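Local atomic coordinates of ribonucleoside-diphosphate reductase subunit beta (Bacillus halodurans C-125, PDB entry 2RCC), a protein that probably forms the iron-dependent small subunit of a class I ribonucleotide reductase, which converts ribonucleotides into the deoxyribonucleotide precursors needed for DNA synthesis. Residues E154-F158 and L260-W264; T228-K232 and Q295-E299; A195-N199 and I273-N277; W53-I58 and T211-I216. All coordinates share one frame. Where two conformers were deposited one is given. Residues are numbered along the deposited sequence.

Contact 1 of 4, residues E154-F158 and L260-W264; sequences ERNEF and LEKDW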
loop_
_atom_site.group_PDB
_atom_site.type_symbol
_atom_site.label_atom_id
_atom_site.label_comp_id
_atom_site.label_asym_id
_atom_site.label_seq_id
_atom_site.Cartn_x
_atom_site.Cartn_y
_atom_site.Cartn_z
ATOM N N GLU A 154 25.562 -13.666 -5.546
ATOM C CA GLU A 154 25.082 -15.052 -5.625
ATOM C C GLU A 154 23.724 -15.244 -4.945
ATOM O O GLU A 154 22.908 -16.043 -5.413
ATOM C CB GLU A 154 26.112 -16.027 -5.032
ATOM N N ARG A 155 23.476 -14.510 -3.863
ATOM C CA ARG A 155 22.226 -14.642 -3.152
ATOM C C ARG A 155 21.095 -14.024 -3.985
ATOM O O ARG A 155 20.004 -14.588 -4.057
ATOM C CB ARG A 155 22.328 -14.004 -1.764
ATOM C CG ARG A 155 21.479 -14.714 -0.772
ATOM C CD ARG A 155 21.583 -14.152 0.639
ATOM N NE ARG A 155 20.772 -14.997 1.506
ATOM C CZ ARG A 155 20.380 -14.724 2.745
ATOM N NH1 ARG A 155 20.676 -13.582 3.364
ATOM N NH2 ARG A 155 19.651 -15.642 3.355
ATOM N N ASN A 156 21.380 -12.887 -4.615
ATOM C CA ASN A 156 20.415 -12.196 -5.459
ATOM C C ASN A 156 20.062 -12.989 -6.713
ATOM O O ASN A 156 18.917 -12.947 -7.149
ATOM C CB ASN A 156 20.890 -10.765 -5.779
ATOM C CG ASN A 156 20.895 -9.845 -4.527
ATOM O OD1 ASN A 156 20.432 -10.235 -3.448
ATOM N ND2 ASN A 156 21.406 -8.624 -4.682
ATOM N N GLU A 157 21.017 -13.730 -7.260
ATOM C CA GLU A 157 20.757 -14.610 -8.400
ATOM C C GLU A 157 19.847 -15.816 -8.046
ATOM O O GLU A 157 19.084 -16.258 -8.903
ATOM C CB GLU A 157 22.075 -15.060 -9.045
ATOM C CG GLU A 157 22.783 -13.928 -9.812
ATOM C CD GLU A 157 24.226 -14.255 -10.208
ATOM O OE1 GLU A 157 24.582 -15.457 -10.298
ATOM O OE2 GLU A 157 25.008 -13.300 -10.439
ATOM N N PHE A 158 19.940 -16.348 -6.815
ATOM C CA PHE A 158 19.059 -17.443 -6.331
ATOM C C PHE A 158 17.601 -16.960 -6.326
ATOM O O PHE A 158 16.709 -17.641 -6.852
ATOM C CB PHE A 158 19.489 -17.956 -4.914
ATOM C CG PHE A 158 18.471 -18.902 -4.225
ATOM C CD1 PHE A 158 18.340 -20.238 -4.616
ATOM C CD2 PHE A 158 17.672 -18.458 -3.157
ATOM C CE1 PHE A 158 17.404 -21.105 -3.978
ATOM C CE2 PHE A 158 16.731 -19.341 -2.508
ATOM C CZ PHE A 158 16.607 -20.647 -2.926
ATOM N N LEU A 260 21.630 -21.250 2.549
ATOM C CA LEU A 260 22.097 -19.912 2.169
ATOM C C LEU A 260 22.147 -18.990 3.373
ATOM O O LEU A 260 23.082 -18.224 3.505
ATOM C CB LEU A 260 21.230 -19.281 1.063
ATOM C CG LEU A 260 21.472 -19.838 -0.347
ATOM C CD1 LEU A 260 20.351 -19.442 -1.319
ATOM C CD2 LEU A 260 22.826 -19.390 -0.870
ATOM N N GLU A 261 21.152 -19.074 4.247
ATOM C CA GLU A 261 21.147 -18.258 5.477
ATOM C C GLU A 261 22.341 -18.612 6.354
ATOM O O GLU A 261 23.026 -17.720 6.825
ATOM C CB GLU A 261 19.816 -18.426 6.218
ATOM C CG GLU A 261 19.652 -17.582 7.490
ATOM C CD GLU A 261 19.688 -16.081 7.276
ATOM O OE1 GLU A 261 19.537 -15.582 6.152
ATOM O OE2 GLU A 261 19.864 -15.367 8.267
ATOM N N LYS A 262 22.606 -19.907 6.530
ATOM C CA LYS A 262 23.743 -20.387 7.318
ATOM C C LYS A 262 25.038 -19.881 6.720
ATOM O O LYS A 262 25.916 -19.486 7.450
ATOM C CB LYS A 262 23.768 -21.922 7.383
ATOM C CG LYS A 262 22.610 -22.489 8.167
ATOM C CD LYS A 262 22.459 -23.975 8.022
ATOM C CE LYS A 262 21.103 -24.394 8.638
ATOM N NZ LYS A 262 20.892 -25.833 8.751
ATOM N N ASP A 263 25.146 -19.866 5.391
ATOM C CA ASP A 263 26.357 -19.353 4.715
ATOM C C ASP A 263 26.550 -17.867 5.023
ATOM O O ASP A 263 27.645 -17.426 5.356
ATOM C CB ASP A 263 26.278 -19.548 3.200
ATOM C CG ASP A 263 26.321 -21.024 2.767
ATOM O OD1 ASP A 263 26.848 -21.891 3.506
ATOM O OD2 ASP A 263 25.799 -21.314 1.661
ATOM N N TRP A 264 25.485 -17.105 4.875
ATOM C CA TRP A 264 25.515 -15.686 5.176
ATOM C C TRP A 264 25.892 -15.445 6.628
ATOM O O TRP A 264 26.741 -14.602 6.927
ATOM C CB TRP A 264 24.180 -15.051 4.828
ATOM C CG TRP A 264 24.095 -14.708 3.380
ATOM C CD1 TRP A 264 23.719 -15.509 2.331
ATOM C CD2 TRP A 264 24.433 -13.461 2.818
ATOM N NE1 TRP A 264 23.783 -14.825 1.161
ATOM C CE2 TRP A 264 24.215 -13.555 1.428
ATOM C CE3 TRP A 264 24.889 -12.256 3.356
ATOM C CZ2 TRP A 264 24.413 -12.494 0.576
ATOM C CZ3 TRP A 264 25.104 -11.206 2.511
ATOM C CH2 TRP A 264 24.878 -11.326 1.132
#
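Two antiparallel helices of the ferritin-like, all-helical fold of the reductase small chain, 150-168 and 244-268, face each other here. The local axes run at 165° and come no closer than 12.0 Å, a wide spacing that large side chains must bridge; the nearest CA atoms, those of R155 and L260, are 7.5 Å apart.

The polar part centres on R155. Its NH2 donates to E261 OE1 at 2.8 Å with an N-H...O angle of 152°, giving a hydrogen-bonded salt bridge. The same OE1 also accepts from the backbone N of F190, while E261 OE2 bonds to S192 OG, so the carboxylate ties the arginine to the region around the start of helix 191-202.

The aromatic part uses the same guanidinium, which lies on the W264 indole: R155 CZ is 3.7 Å from the centroid of the five-membered ring and 22° off its normal, a cation-pi geometry with planes inclined at 29°. One caution applies. R155 CD and W264 NE1 are only 2.4 Å apart, shorter than a normal contact, and both residues were deposited in two conformers, so the given pair may not be occupied together.

The apolar part joins F158 and L260. L260 CD1 sits over the phenyl face, 3.6 Å from the ring centroid, in a CH-pi contact whose closest atoms are F158 CD2 and L260 CD1 at 3.4 Å.

Contact 2 of 4, residues T228-K232 and Q295-E299; sequences TNIFK and QLGME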
loop_
_atom_site.group_PDB
_atom_site.type_symbol
_atom_site.label_atom_id
_atom_site.label_comp_id
_atom_site.label_asym_id
_atom_site.label_seq_id
_atom_site.Cartn_x
_atom_site.Cartn_y
_atom_site.Cartn_z
ATOM N N THR A 228 1.192 -17.700 3.642
ATOM C CA THR A 228 0.894 -19.110 3.910
ATOM C C THR A 228 -0.596 -19.439 3.743
ATOM O O THR A 228 -0.968 -20.537 3.287
ATOM C CB THR A 228 1.485 -19.598 5.271
ATOM O OG1 THR A 228 0.894 -18.900 6.354
ATOM C CG2 THR A 228 2.962 -19.387 5.319
ATOM N N ASN A 229 -1.462 -18.491 4.086
ATOM C CA ASN A 229 -2.890 -18.625 3.855
ATOM C C ASN A 229 -3.176 -18.696 2.358
ATOM O O ASN A 229 -3.911 -19.575 1.920
ATOM C CB ASN A 229 -3.694 -17.472 4.468
ATOM C CG ASN A 229 -3.975 -17.629 5.963
ATOM O OD1 ASN A 229 -3.628 -18.599 6.580
ATOM N ND2 ASN A 229 -4.640 -16.648 6.527
ATOM N N ILE A 230 -2.550 -17.817 1.569
ATOM C CA ILE A 230 -2.726 -17.837 0.097
ATOM C C ILE A 230 -2.264 -19.160 -0.466
ATOM O O ILE A 230 -2.945 -19.731 -1.340
ATOM C CB ILE A 230 -1.981 -16.648 -0.617
ATOM C CG1 ILE A 230 -2.647 -15.342 -0.262
ATOM C CG2 ILE A 230 -1.987 -16.850 -2.154
ATOM C CD1 ILE A 230 -1.765 -14.130 -0.569
ATOM N N PHE A 231 -1.122 -19.672 0.045
ATOM C CA PHE A 231 -0.604 -20.961 -0.384
ATOM C C PHE A 231 -1.637 -22.070 -0.174
ATOM O O PHE A 231 -1.932 -22.853 -1.105
ATOM C CB PHE A 231 0.705 -21.293 0.366
ATOM C CG PHE A 231 1.340 -22.590 -0.045
ATOM C CD1 PHE A 231 0.992 -23.803 0.594
ATOM C CD2 PHE A 231 2.281 -22.625 -1.061
ATOM C CE1 PHE A 231 1.558 -25.010 0.206
ATOM C CE2 PHE A 231 2.861 -23.844 -1.441
ATOM C CZ PHE A 231 2.502 -25.028 -0.810
ATOM N N LYS A 232 -2.174 -22.149 1.039
ATOM C CA LYS A 232 -3.166 -23.186 1.356
ATOM C C LYS A 232 -4.461 -23.065 0.547
ATOM O O LYS A 232 -5.027 -24.054 0.144
ATOM C CB LYS A 232 -3.525 -23.154 2.824
ATOM C CG LYS A 232 -2.434 -23.641 3.739
ATOM C CD LYS A 232 -2.753 -23.190 5.150
ATOM C CE LYS A 232 -1.750 -23.647 6.111
ATOM N NZ LYS A 232 -1.624 -22.620 7.209
ATOM N N GLN A 295 3.731 -24.195 8.743
ATOM C CA GLN A 295 2.783 -23.116 8.389
ATOM C C GLN A 295 2.215 -23.247 6.982
ATOM O O GLN A 295 1.102 -22.797 6.731
ATOM C CB GLN A 295 3.425 -21.742 8.568
ATOM C CG GLN A 295 3.622 -21.388 10.033
ATOM C CD GLN A 295 4.483 -20.150 10.236
ATOM O OE1 GLN A 295 5.234 -19.731 9.336
ATOM N NE2 GLN A 295 4.411 -19.576 11.432
ATOM N N LEU A 296 2.978 -23.840 6.068
ATOM C CA LEU A 296 2.503 -24.147 4.712
ATOM C C LEU A 296 1.700 -25.486 4.599
ATOM O O LEU A 296 1.232 -25.841 3.514
ATOM C CB LEU A 296 3.702 -24.179 3.758
ATOM C CG LEU A 296 4.404 -22.844 3.490
ATOM C CD1 LEU A 296 5.826 -23.012 2.905
ATOM C CD2 LEU A 296 3.571 -22.021 2.575
ATOM N N GLY A 297 1.545 -26.207 5.713
ATOM C CA GLY A 297 0.876 -27.492 5.747
ATOM C C GLY A 297 1.744 -28.577 5.142
ATOM O O GLY A 297 1.217 -29.632 4.770
HETATM N N MSE A 298 3.070 -28.351 5.127
HETATM C CA MSE A 298 4.065 -29.264 4.551
HETATM C C MSE A 298 4.845 -30.003 5.595
HETATM O O MSE A 298 4.773 -29.670 6.767
HETATM C CB MSE A 298 5.032 -28.463 3.662
HETATM C CG MSE A 298 4.356 -27.926 2.435
HETATM SE SE MSE A 298 3.948 -29.514 1.469
HETATM C CE MSE A 298 2.590 -28.844 0.254
ATOM N N GLU A 299 5.588 -31.032 5.186
ATOM C CA GLU A 299 6.405 -31.837 6.119
ATOM C C GLU A 299 7.729 -31.106 6.430
ATOM O O GLU A 299 8.292 -30.440 5.556
ATOM C CB GLU A 299 6.675 -33.263 5.580
#
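This is a partly buried helix-to-loop contact, in which a turn of the long helix 207-237 meets the end of helix 278-295 and the loop that follows. T228 and L296 mark the closest backbone approach, CA to CA 5.3 Å.

The apolar evidence centres on F231. L296 CD2 lies over its ring face, 3.9 Å from the centroid and 27° off the normal, a CH-pi contact, and is 3.5 Å from F231 CG. The selenomethionine M298 meets the ring edge instead, F231 CZ to M298 CE being 4.0 Å. T228 adds its methyl, with T228 CG2 3.9 Å from L296 CD2, while its hydroxyl is held within its own helix by V224 O. V250 of helix 244-268 packs on F231, L296 and M298 alike, so the cluster joins helices 207-237 and 244-268 to the loop after helix 278-295.

At the exposed margin K232 reaches across: K232 NZ donates to Q295 O at 2.8 Å, placing a positive charge on a carbonyl at the C-terminal end of a helix. G297 then turns the chain, with phi 74° and psi 23°, a positive phi favouring glycine. With two bonds back into the last turn, this helix end is a Schellman motif.

Contact 3 of 4, residues A195-N199 and I273-N277; sequences AFFYN and IPGIN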
loop_
_atom_site.group_PDB
_atom_site.type_symbol
_atom_site.label_atom_id
_atom_site.label_comp_id
_atom_site.label_asym_id
_atom_site.label_seq_id
_atom_site.Cartn_x
_atom_site.Cartn_y
_atom_site.Cartn_z
ATOM N N ALA A 195 18.592 -11.847 14.866
ATOM C CA ALA A 195 19.083 -12.436 16.122
ATOM C C ALA A 195 20.307 -11.718 16.675
ATOM O O ALA A 195 20.441 -11.593 17.902
ATOM C CB ALA A 195 19.375 -13.940 15.937
ATOM N N PHE A 196 21.206 -11.275 15.789
ATOM C CA PHE A 196 22.393 -10.485 16.175
ATOM C C PHE A 196 21.958 -9.234 16.967
ATOM O O PHE A 196 22.507 -8.933 18.011
ATOM C CB PHE A 196 23.273 -10.137 14.954
ATOM C CG PHE A 196 24.322 -9.085 15.238
ATOM C CD1 PHE A 196 25.571 -9.444 15.696
ATOM C CD2 PHE A 196 24.067 -7.744 15.034
ATOM C CE1 PHE A 196 26.531 -8.487 15.947
ATOM C CE2 PHE A 196 25.021 -6.770 15.332
ATOM C CZ PHE A 196 26.239 -7.144 15.771
ATOM N N PHE A 197 20.954 -8.523 16.458
ATOM C CA PHE A 197 20.463 -7.346 17.116
ATOM C C PHE A 197 19.832 -7.689 18.470
ATOM O O PHE A 197 20.084 -6.998 19.468
ATOM C CB PHE A 197 19.513 -6.562 16.204
ATOM C CG PHE A 197 20.183 -6.044 14.969
ATOM C CD1 PHE A 197 21.190 -5.108 15.062
ATOM C CD2 PHE A 197 19.840 -6.513 13.729
ATOM C CE1 PHE A 197 21.820 -4.638 13.932
ATOM C CE2 PHE A 197 20.471 -6.037 12.599
ATOM C CZ PHE A 197 21.457 -5.111 12.714
ATOM N N TYR A 198 19.045 -8.768 18.514
ATOM C CA TYR A 198 18.421 -9.179 19.781
ATOM C C TYR A 198 19.458 -9.651 20.793
ATOM O O TYR A 198 19.261 -9.455 22.001
ATOM C CB TYR A 198 17.373 -10.284 19.569
ATOM C CG TYR A 198 16.235 -9.942 18.624
ATOM C CD1 TYR A 198 15.642 -8.679 18.609
ATOM C CD2 TYR A 198 15.708 -10.917 17.777
ATOM C CE1 TYR A 198 14.584 -8.394 17.740
ATOM C CE2 TYR A 198 14.671 -10.646 16.927
ATOM C CZ TYR A 198 14.114 -9.391 16.920
ATOM O OH TYR A 198 13.084 -9.161 16.070
ATOM N N ASN A 199 20.551 -10.265 20.311
ATOM C CA ASN A 199 21.642 -10.719 21.195
ATOM C C ASN A 199 22.272 -9.516 21.879
ATOM O O ASN A 199 22.713 -9.618 23.017
ATOM C CB ASN A 199 22.700 -11.520 20.403
ATOM C CG ASN A 199 23.869 -12.017 21.275
ATOM O OD1 ASN A 199 23.675 -12.757 22.229
ATOM N ND2 ASN A 199 25.081 -11.625 20.916
ATOM N N ILE A 273 31.247 -13.356 17.634
ATOM C CA ILE A 273 30.403 -12.480 18.454
ATOM C C ILE A 273 30.066 -13.126 19.775
ATOM O O ILE A 273 29.450 -14.182 19.793
ATOM C CB ILE A 273 29.100 -12.122 17.714
ATOM C CG1 ILE A 273 29.419 -11.410 16.378
ATOM C CG2 ILE A 273 28.193 -11.253 18.607
ATOM C CD1 ILE A 273 30.189 -10.019 16.544
ATOM N N PRO A 274 30.437 -12.480 20.880
ATOM C CA PRO A 274 30.094 -13.009 22.177
ATOM C C PRO A 274 28.583 -13.278 22.309
ATOM O O PRO A 274 27.764 -12.487 21.867
ATOM C CB PRO A 274 30.518 -11.875 23.138
ATOM C CG PRO A 274 31.645 -11.178 22.400
ATOM C CD PRO A 274 31.203 -11.208 20.987
ATOM N N GLY A 275 28.225 -14.411 22.861
ATOM C CA GLY A 275 26.822 -14.726 23.026
ATOM C C GLY A 275 26.165 -15.484 21.899
ATOM O O GLY A 275 25.071 -15.967 22.119
ATOM N N ILE A 276 26.821 -15.604 20.730
ATOM C CA ILE A 276 26.269 -16.336 19.596
ATOM C C ILE A 276 27.136 -17.557 19.306
ATOM O O ILE A 276 28.277 -17.422 18.879
ATOM C CB ILE A 276 26.185 -15.465 18.331
ATOM C CG1 ILE A 276 25.387 -14.179 18.575
ATOM C CG2 ILE A 276 25.549 -16.257 17.182
ATOM C CD1 ILE A 276 23.945 -14.396 18.947
ATOM N N ASN A 277 26.604 -18.748 19.574
ATOM C CA ASN A 277 27.298 -20.007 19.275
ATOM C C ASN A 277 26.844 -20.344 17.856
ATOM O O ASN A 277 25.641 -20.418 17.591
ATOM C CB ASN A 277 26.950 -21.117 20.279
ATOM C CG ASN A 277 27.438 -22.481 19.833
ATOM O OD1 ASN A 277 26.735 -23.183 19.129
ATOM N ND2 ASN A 277 28.637 -22.877 20.277
#
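I273, in the loop between helices 244-268 and 278-295, points its CA-to-CB bond toward helix 191-202. I273 CD1 meets the edge of the F196 ring, 4.0 Å from F196 CE1, and I273 CG2 is 3.9 Å from N199 ND2. I81 of helix 72-87 also packs on F196.

P274 contributes chiefly through its backbone: P274 O accepts from N199 ND2 at 3.0 Å, with an N-H...O angle of 161°. The other end of that amide is engaged too, N199 OD1 accepting from R202 NE one turn further along the helix.

G275 brings the backbones closest, its CA 6.8 Å from that of N199. At phi 91° and psi -12° a CB would collide with N199 OD1, at 2.7 Å, and also with the preceding carbonyl, so both fold and contact require glycine here.

I276 returns to the interface, with I276 CD1 3.3 Å from N199 CG, a tight approach by a residue deposited in two conformers. N277 faces elsewhere and serves as the N-cap of helix 278-295 through N277 OD1 to D280 N. The bond from I276 N to I273 O, 3.1 Å, closes residues 273-276 into a type II beta turn with glycine at its third position.

Contact 4 of 4, residues W53-I58 and T211-I216; sequences WTPFEI and TMINYI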
loop_
_atom_site.group_PDB
_atom_site.type_symbol
_atom_site.label_atom_id
_atom_site.label_comp_id
_atom_site.label_asym_id
_atom_site.label_seq_id
_atom_site.Cartn_x
_atom_site.Cartn_y
_atom_site.Cartn_z
ATOM N N TRP A 53 3.492 1.886 13.257
ATOM C CA TRP A 53 4.659 2.464 13.921
ATOM C C TRP A 53 5.510 3.153 12.861
ATOM O O TRP A 53 5.388 2.854 11.682
ATOM C CB TRP A 53 5.504 1.383 14.670
ATOM C CG TRP A 53 6.134 0.388 13.767
ATOM C CD1 TRP A 53 5.551 -0.744 13.292
ATOM C CD2 TRP A 53 7.439 0.446 13.154
ATOM N NE1 TRP A 53 6.393 -1.384 12.432
ATOM C CE2 TRP A 53 7.558 -0.687 12.330
ATOM C CE3 TRP A 53 8.518 1.337 13.232
ATOM C CZ2 TRP A 53 8.699 -0.965 11.616
ATOM C CZ3 TRP A 53 9.677 1.043 12.504
ATOM C CH2 TRP A 53 9.734 -0.076 11.690
ATOM N N THR A 54 6.334 4.105 13.270
ATOM C CA THR A 54 7.298 4.698 12.357
ATOM C C THR A 54 8.603 4.828 13.117
ATOM O O THR A 54 8.613 4.898 14.336
ATOM C CB THR A 54 6.906 6.114 11.764
ATOM O OG1 THR A 54 7.177 7.140 12.711
ATOM C CG2 THR A 54 5.456 6.127 11.280
ATOM N N PRO A 55 9.715 4.869 12.403
ATOM C CA PRO A 55 10.980 5.029 13.150
ATOM C C PRO A 55 11.143 6.355 13.893
ATOM O O PRO A 55 11.939 6.432 14.804
ATOM C CB PRO A 55 12.036 4.869 12.059
ATOM C CG PRO A 55 11.337 5.222 10.809
ATOM C CD PRO A 55 9.941 4.744 10.955
ATOM N N PHE A 56 10.341 7.364 13.562
ATOM C CA PHE A 56 10.437 8.657 14.186
ATOM C C PHE A 56 9.985 8.691 15.641
ATOM O O PHE A 56 10.266 9.660 16.319
ATOM C CB PHE A 56 9.694 9.726 13.343
ATOM C CG PHE A 56 10.227 9.835 11.939
ATOM C CD1 PHE A 56 11.432 10.459 11.692
ATOM C CD2 PHE A 56 9.557 9.245 10.872
ATOM C CE1 PHE A 56 11.957 10.539 10.389
ATOM C CE2 PHE A 56 10.071 9.323 9.577
ATOM C CZ PHE A 56 11.279 9.981 9.340
ATOM N N GLU A 57 9.297 7.660 16.108
ATOM C CA GLU A 57 8.886 7.543 17.487
ATOM C C GLU A 57 10.023 6.925 18.352
ATOM O O GLU A 57 9.901 6.893 19.564
ATOM C CB GLU A 57 7.594 6.679 17.571
ATOM C CG GLU A 57 7.778 5.129 17.504
ATOM C CD GLU A 57 6.472 4.328 17.231
ATOM O OE1 GLU A 57 5.678 4.669 16.298
ATOM O OE2 GLU A 57 6.268 3.319 17.947
ATOM N N ILE A 58 11.117 6.465 17.728
ATOM C CA ILE A 58 12.231 5.796 18.425
ATOM C C ILE A 58 13.467 6.702 18.504
ATOM O O ILE A 58 14.022 7.119 17.482
ATOM C CB ILE A 58 12.537 4.467 17.734
ATOM C CG1 ILE A 58 11.348 3.518 17.968
ATOM C CG2 ILE A 58 13.840 3.861 18.275
ATOM C CD1 ILE A 58 11.399 2.286 17.172
ATOM N N THR A 211 14.471 -2.848 19.190
ATOM C CA THR A 211 13.061 -2.516 19.220
ATOM C C THR A 211 12.502 -2.313 17.805
ATOM O O THR A 211 11.466 -2.894 17.468
ATOM C CB THR A 211 12.789 -1.217 19.995
ATOM O OG1 THR A 211 13.153 -1.372 21.382
ATOM C CG2 THR A 211 11.328 -0.835 19.864
HETATM N N MSE A 212 13.228 -1.585 16.961
HETATM C CA MSE A 212 12.762 -1.338 15.589
HETATM C C MSE A 212 12.826 -2.622 14.767
HETATM O O MSE A 212 11.907 -2.916 14.005
HETATM C CB MSE A 212 13.567 -0.215 14.937
HETATM C CG MSE A 212 12.678 0.833 14.137
HETATM SE SE MSE A 212 13.711 2.371 14.147
HETATM C CE MSE A 212 15.014 1.536 12.993
ATOM N N ILE A 213 13.893 -3.394 14.950
ATOM C CA ILE A 213 14.014 -4.725 14.339
ATOM C C ILE A 213 12.825 -5.617 14.731
ATOM O O ILE A 213 12.278 -6.338 13.897
ATOM C CB ILE A 213 15.336 -5.447 14.745
ATOM C CG1 ILE A 213 16.565 -4.719 14.187
ATOM C CG2 ILE A 213 15.362 -6.894 14.256
ATOM C CD1 ILE A 213 16.708 -4.726 12.668
ATOM N N ASN A 214 12.438 -5.564 15.997
ATOM C CA ASN A 214 11.331 -6.342 16.500
ATOM C C ASN A 214 10.001 -5.881 15.910
ATOM O O ASN A 214 9.166 -6.717 15.611
ATOM C CB ASN A 214 11.313 -6.289 18.014
ATOM C CG ASN A 214 10.489 -7.404 18.637
ATOM O OD1 ASN A 214 9.599 -7.138 19.428
ATOM N ND2 ASN A 214 10.765 -8.656 18.256
ATOM N N TYR A 215 9.805 -4.563 15.739
ATOM C CA TYR A 215 8.610 -4.067 15.026
ATOM C C TYR A 215 8.590 -4.567 13.585
ATOM O O TYR A 215 7.528 -5.007 13.114
ATOM C CB TYR A 215 8.506 -2.573 15.055
ATOM C CG TYR A 215 8.308 -1.943 16.438
ATOM C CD1 TYR A 215 7.901 -2.683 17.551
ATOM C CD2 TYR A 215 8.455 -0.578 16.590
ATOM C CE1 TYR A 215 7.703 -2.053 18.791
ATOM C CE2 TYR A 215 8.242 0.037 17.797
ATOM C CZ TYR A 215 7.867 -0.704 18.888
ATOM O OH TYR A 215 7.651 -0.077 20.100
ATOM N N ILE A 216 9.736 -4.499 12.913
ATOM C CA ILE A 216 9.862 -5.036 11.550
ATOM C C ILE A 216 9.529 -6.540 11.509
ATOM O O ILE A 216 8.720 -6.992 10.682
ATOM C CB ILE A 216 11.267 -4.816 10.947
ATOM C CG1 ILE A 216 11.539 -3.323 10.706
ATOM C CG2 ILE A 216 11.449 -5.653 9.619
ATOM C CD1 ILE A 216 13.014 -2.914 10.439
#
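Although two aromatic residues meet at the heart of this contact, their rings meet obliquely: the W53 five-membered ring and the Y215 ring lie 5.0 Å apart at centroids, with planes at 52°. The indole face receives an aliphatic carbon, Y215 CB, 3.5 Å from the centroid of that five-membered ring and 15° off its normal, a CH-pi contact.

Further indole atoms extend the packing along the helix, W53 CZ3 lying 3.4 Å from M212 CG and W53 CZ2 3.8 Å from I216 CG1. From the other end of the loop, I58 CD1 packs on both M212 CG (3.6 Å) and Y215 CE2 (3.9 Å), while P55 CB touches the selenium of selenomethionine M212, atom SE, at 3.7 Å.

Polar groups shape the loop itself. T54 OG1 accepts from F56 N at 3.3 Å, an ST turn, and E57 OE1 accepts from T54 N at 3.1 Å. W53 NE1 bonds to D219 OD2; with H122, a probable iron ligand, nearby, this resembles the Trp-Asp-His radical-transfer route of related small subunits.

The loop packs against both helix 207-237 and helix 106-133, W53 on S125 and P55 on Q124, while M212 of helix 207-237 also meets V129; on the loop's outer side F56 meets Y42 of the second subunit.

Helix 207-237 serves both contact 2 and contact 4, whose centres lie 29 Å apart on opposite sides of the chain's centre. Contact 4 is the nearest to the probable radical and iron site: I216 is about 3 Å from Y126 and W53 about 4 Å from H122, side chain to side chain. Contact 2 is farther off, the T228 side chain lying about 9 Å from those of E186 and H223. Contact 1 is a little more distant, with E261 about 10 Å from E220. Contacts 3 and 4, 20 Å apart at centres, touch directly where Y198 OH meets N214 ND2 at 3.2 Å, a probable hydrogen bond, and F197 CD2 packs on I213 CD1 at 3.8 Å.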